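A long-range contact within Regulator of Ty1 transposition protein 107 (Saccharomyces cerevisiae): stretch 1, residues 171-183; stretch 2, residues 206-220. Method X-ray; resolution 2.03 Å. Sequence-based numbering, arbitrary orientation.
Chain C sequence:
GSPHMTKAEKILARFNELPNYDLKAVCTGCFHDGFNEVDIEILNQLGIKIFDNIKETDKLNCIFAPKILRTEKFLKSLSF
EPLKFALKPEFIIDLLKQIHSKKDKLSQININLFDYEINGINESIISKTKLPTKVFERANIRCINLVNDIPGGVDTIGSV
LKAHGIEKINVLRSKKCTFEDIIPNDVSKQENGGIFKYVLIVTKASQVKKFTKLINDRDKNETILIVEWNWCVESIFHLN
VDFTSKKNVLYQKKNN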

# COMPACT_ATOMS: atom_id res chain seq x y z
N VAL C 171 -21.23 5.74 20.51
CA VAL C 171 -22.16 4.81 21.14
C VAL C 171 -23.14 5.49 22.09
O VAL C 171 -22.74 6.28 22.95
CB VAL C 171 -21.41 3.70 21.88
CG1 VAL C 171 -22.41 2.72 22.49
CG2 VAL C 171 -20.48 2.98 20.90
N LEU C 172 -24.42 5.17 21.94
CA LEU C 172 -25.45 5.81 22.74
C LEU C 172 -26.07 4.80 23.68
O LEU C 172 -26.61 3.78 23.26
CB LEU C 172 -26.54 6.38 21.82
CG LEU C 172 -26.20 7.59 20.96
CD1 LEU C 172 -27.38 7.94 20.06
CD2 LEU C 172 -25.82 8.78 21.83
N ARG C 173 -25.97 5.06 24.98
CA ARG C 173 -26.76 4.30 25.92
C ARG C 173 -28.19 4.77 25.69
O ARG C 173 -28.56 5.87 26.07
CB ARG C 173 -26.31 4.55 27.36
CG ARG C 173 -26.17 6.02 27.73
CD ARG C 173 -24.78 6.34 28.23
NE ARG C 173 -24.64 7.77 28.49
CZ ARG C 173 -24.52 8.69 27.53
NH1 ARG C 173 -24.54 8.32 26.25
NH2 ARG C 173 -24.39 9.97 27.85
N SER C 174 -28.97 3.94 25.01
CA SER C 174 -30.29 4.35 24.53
C SER C 174 -31.16 4.93 25.63
O SER C 174 -31.67 6.05 25.52
CB SER C 174 -31.00 3.17 23.87
OG SER C 174 -32.38 3.16 24.21
N LYS C 175 -31.33 4.17 26.70
CA LYS C 175 -32.17 4.55 27.83
C LYS C 175 -31.80 5.91 28.41
O LYS C 175 -32.67 6.70 28.77
CB LYS C 175 -32.07 3.46 28.91
CG LYS C 175 -30.68 2.82 28.95
CD LYS C 175 -30.72 1.40 29.50
CE LYS C 175 -29.34 0.76 29.45
NZ LYS C 175 -29.36 -0.67 29.88
N LYS C 176 -30.51 6.19 28.49
CA LYS C 176 -30.00 7.38 29.17
C LYS C 176 -29.78 8.62 28.29
O LYS C 176 -30.04 9.74 28.72
CB LYS C 176 -28.69 7.02 29.88
CG LYS C 176 -27.87 8.21 30.37
CD LYS C 176 -26.54 7.72 30.94
CE LYS C 176 -26.76 6.55 31.90
NZ LYS C 176 -25.56 5.66 32.01
N CYS C 177 -29.32 8.42 27.06
CA CYS C 177 -28.77 9.51 26.25
C CYS C 177 -29.71 10.70 26.02
O CYS C 177 -30.92 10.55 25.85
CB CYS C 177 -28.28 8.98 24.90
SG CYS C 177 -29.61 8.76 23.71
N THR C 178 -29.11 11.89 26.02
CA THR C 178 -29.81 13.12 25.71
C THR C 178 -29.41 13.56 24.31
O THR C 178 -28.47 13.01 23.73
CB THR C 178 -29.37 14.25 26.64
OG1 THR C 178 -27.98 14.52 26.40
CG2 THR C 178 -29.58 13.86 28.10
N PHE C 179 -30.09 14.57 23.79
CA PHE C 179 -29.74 15.11 22.47
C PHE C 179 -28.27 15.49 22.37
O PHE C 179 -27.62 15.25 21.36
CB PHE C 179 -30.63 16.30 22.11
CG PHE C 179 -30.15 17.07 20.91
CD1 PHE C 179 -30.49 16.66 19.63
CD2 PHE C 179 -29.36 18.19 21.06
CE1 PHE C 179 -30.05 17.35 18.52
CE2 PHE C 179 -28.91 18.90 19.95
CZ PHE C 179 -29.26 18.47 18.68
N GLU C 180 -27.73 16.07 23.44
CA GLU C 180 -26.34 16.54 23.39
C GLU C 180 -25.34 15.40 23.15
O GLU C 180 -24.23 15.65 22.66
CB GLU C 180 -25.99 17.33 24.66
CG GLU C 180 -26.67 18.71 24.75
CD GLU C 180 -28.03 18.68 25.44
OE1 GLU C 180 -28.58 17.58 25.68
OE2 GLU C 180 -28.56 19.78 25.75
N ASP C 181 -25.73 14.17 23.47
CA ASP C 181 -24.88 13.00 23.22
C ASP C 181 -24.83 12.60 21.75
O ASP C 181 -23.92 11.89 21.33
CB ASP C 181 -25.36 11.79 24.03
CG ASP C 181 -25.29 12.03 25.53
OD1 ASP C 181 -24.32 12.70 25.97
OD2 ASP C 181 -26.21 11.58 26.26
N ILE C 182 -25.80 13.04 20.97
CA ILE C 182 -25.86 12.66 19.57
C ILE C 182 -24.91 13.48 18.72
O ILE C 182 -24.98 14.70 18.72
CB ILE C 182 -27.27 12.81 19.02
CG1 ILE C 182 -28.26 12.06 19.92
CG2 ILE C 182 -27.34 12.29 17.59
CD1 ILE C 182 -29.69 12.17 19.45
N ILE C 183 -24.02 12.80 18.00
CA ILE C 183 -23.12 13.49 17.09
C ILE C 183 -23.69 13.56 15.67
O ILE C 183 -24.37 12.65 15.22
CB ILE C 183 -21.71 12.83 17.08
CG1 ILE C 183 -21.72 11.51 16.31
CG2 ILE C 183 -21.24 12.60 18.51
CD1 ILE C 183 -20.32 10.93 16.09
N SER C 206 -38.66 1.36 20.09
CA SER C 206 -38.65 2.19 21.28
C SER C 206 -37.55 3.24 21.17
O SER C 206 -37.59 4.28 21.84
CB SER C 206 -38.40 1.34 22.52
OG SER C 206 -37.04 1.41 22.94
N GLN C 207 -36.57 2.97 20.31
CA GLN C 207 -35.43 3.86 20.17
C GLN C 207 -35.67 4.87 19.06
O GLN C 207 -35.25 6.03 19.15
CB GLN C 207 -34.15 3.07 19.91
CG GLN C 207 -33.70 2.25 21.12
CD GLN C 207 -32.71 1.16 20.74
OE1 GLN C 207 -32.74 0.63 19.62
NE2 GLN C 207 -31.83 0.82 21.67
N VAL C 208 -36.37 4.44 18.01
CA VAL C 208 -36.74 5.33 16.93
C VAL C 208 -37.56 6.51 17.50
O VAL C 208 -37.28 7.67 17.20
CB VAL C 208 -37.53 4.59 15.84
CG1 VAL C 208 -37.99 5.55 14.76
CG2 VAL C 208 -36.67 3.47 15.22
N LYS C 209 -38.55 6.21 18.32
CA LYS C 209 -39.41 7.26 18.87
C LYS C 209 -38.62 8.24 19.71
O LYS C 209 -38.68 9.45 19.49
CB LYS C 209 -40.54 6.64 19.70
CG LYS C 209 -41.38 5.64 18.93
CD LYS C 209 -42.07 4.68 19.89
CE LYS C 209 -43.13 3.85 19.19
NZ LYS C 209 -43.53 2.68 20.01
N LYS C 210 -37.85 7.73 20.66
CA LYS C 210 -37.00 8.58 21.48
C LYS C 210 -36.13 9.52 20.64
O LYS C 210 -36.09 10.72 20.89
CB LYS C 210 -36.10 7.73 22.37
CG LYS C 210 -35.24 8.55 23.34
CD LYS C 210 -34.21 7.68 24.06
CE LYS C 210 -33.28 8.53 24.94
NZ LYS C 210 -33.66 8.48 26.39
N PHE C 211 -35.43 8.97 19.65
CA PHE C 211 -34.44 9.75 18.92
C PHE C 211 -35.04 10.77 17.98
O PHE C 211 -34.55 11.89 17.87
CB PHE C 211 -33.45 8.84 18.19
CG PHE C 211 -32.52 8.11 19.11
CD1 PHE C 211 -31.85 8.79 20.11
CD2 PHE C 211 -32.35 6.74 19.01
CE1 PHE C 211 -31.01 8.13 20.97
CE2 PHE C 211 -31.51 6.07 19.87
CZ PHE C 211 -30.84 6.76 20.86
N THR C 212 -36.10 10.39 17.28
CA THR C 212 -36.76 11.35 16.39
C THR C 212 -37.30 12.52 17.22
O THR C 212 -37.23 13.69 16.81
CB THR C 212 -37.88 10.68 15.57
OG1 THR C 212 -38.78 9.98 16.45
CG2 THR C 212 -37.30 9.68 14.60
N LYS C 213 -37.84 12.23 18.40
CA LYS C 213 -38.39 13.30 19.23
C LYS C 213 -37.30 14.27 19.71
O LYS C 213 -37.45 15.49 19.60
CB LYS C 213 -39.19 12.75 20.39
CG LYS C 213 -40.59 12.28 20.01
CD LYS C 213 -41.46 12.02 21.25
NZ LYS C 213 -41.70 10.67 23.35
N LEU C 214 -36.21 13.70 20.22
CA LEU C 214 -35.08 14.49 20.69
C LEU C 214 -34.58 15.41 19.60
O LEU C 214 -34.47 16.62 19.79
CB LEU C 214 -33.94 13.58 21.14
CG LEU C 214 -33.68 13.30 22.62
CD1 LEU C 214 -34.93 12.78 23.31
CD2 LEU C 214 -32.52 12.30 22.75
N ILE C 215 -34.28 14.83 18.44
CA ILE C 215 -33.71 15.61 17.36
C ILE C 215 -34.73 16.59 16.81
O ILE C 215 -34.41 17.72 16.45
CB ILE C 215 -33.22 14.70 16.20
CG1 ILE C 215 -32.03 13.85 16.67
CG2 ILE C 215 -32.85 15.56 14.99
CD1 ILE C 215 -31.67 12.67 15.74
N ASN C 216 -35.98 16.16 16.72
CA ASN C 216 -36.98 17.04 16.17
C ASN C 216 -37.31 18.21 17.10
O ASN C 216 -37.58 19.31 16.64
CB ASN C 216 -38.18 16.26 15.61
CG ASN C 216 -37.80 15.46 14.33
OD1 ASN C 216 -37.02 15.93 13.49
ND2 ASN C 216 -38.34 14.25 14.19
N ASP C 217 -37.20 18.00 18.41
CA ASP C 217 -37.28 19.10 19.37
C ASP C 217 -36.14 20.10 19.25
O ASP C 217 -36.36 21.30 19.37
CB ASP C 217 -37.27 18.56 20.80
CG ASP C 217 -38.61 18.00 21.22
OD1 ASP C 217 -39.58 18.16 20.44
OD2 ASP C 217 -38.70 17.40 22.32
N ARG C 218 -34.93 19.62 19.02
CA ARG C 218 -33.73 20.46 19.14
C ARG C 218 -33.13 20.93 17.82
O ARG C 218 -32.39 21.91 17.79
CB ARG C 218 -32.68 19.74 19.98
CG ARG C 218 -33.26 19.17 21.26
CD ARG C 218 -33.38 20.26 22.33
NE ARG C 218 -32.04 20.66 22.74
CZ ARG C 218 -31.40 20.16 23.79
NH1 ARG C 218 -31.99 19.27 24.59
NH2 ARG C 218 -30.16 20.57 24.06
N ASP C 219 -33.45 20.23 16.74
CA ASP C 219 -32.88 20.54 15.43
C ASP C 219 -33.90 20.19 14.36
O ASP C 219 -33.64 19.34 13.50
CB ASP C 219 -31.57 19.75 15.22
CG ASP C 219 -30.58 20.48 14.35
OD1 ASP C 219 -30.94 21.57 13.86
OD2 ASP C 219 -29.45 19.96 14.13
N LYS C 220 -35.06 20.84 14.44
CA LYS C 220 -36.25 20.53 13.65
C LYS C 220 -36.09 20.44 12.13
O LYS C 220 -36.74 19.63 11.49
CB LYS C 220 -37.35 21.57 13.95
CG LYS C 220 -38.71 21.27 13.35
CD LYS C 220 -39.67 22.45 13.58
CE LYS C 220 -41.11 22.11 13.21
NZ LYS C 220 -41.71 21.13 14.18

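The contact sets a mostly irregular segment that opens with strand residues 171-172 and includes a 3-10 segment at 179-181 along one side of the helix that runs through residues 206-218, and it buries 654 Å² counting both sides. The backbones lie closest near Phe179 and Leu214, whose CA atoms are 5.7 Å apart.

Phe179 is the main bump of the first stretch, with 108 Å² covered. Its CA-to-CB bond points toward the helix, and its ring settles among Leu214, Ile215, Arg218 and Asp219. Arg218 CB stands 3.6 Å from the ring centroid and 2° off the normal, a nearly ideal CH-pi position over one face; Arg218 CG is 3.8 Å from Phe179 CG. CB lies over the ring and CG near its rim; with chi1, chi2 and chi3 all m, the chain then bends so that a face of the guanidinium meets Phe179 CD2. At the guanidinium edge, Arg218 NH2 donates to Glu180 OE2 at 2.5 Å (angle 161°), a very short hydrogen bond within a salt bridge.

Ile182 supplies a second, smaller bump. Its CD1 enters a hollow between three helix side chains, 4.0 Å from Ile215 CG1, 4.1 Å from Phe211 CD1 and 4.3 Å from Leu214 CD2. These are ordinary apolar packing distances.

Phe211 reaches back from the helix: its CA-to-CB bond is sideways, but the ring end comes nearer. Leu172 CD1 lies 3.7 Å from Phe211 CZ, while Cys177 SG is 3.1 Å from Phe211 CE1 and 4.5 Å from the Phe211 ring centroid, 83° off the ring normal, so it lies at the edge, a tight sulfur-aromatic contact.

Lys210 extends beside Cys177 to the backbone turn. Its NZ donates to Lys175 O at 3.1 Å, and Lys210 CE comes as close as 3.0 Å to Ser174 O. Although Lys210 NZ is also 3.3 Å from Ser174 O, the poor angle excludes a hydrogen bond there.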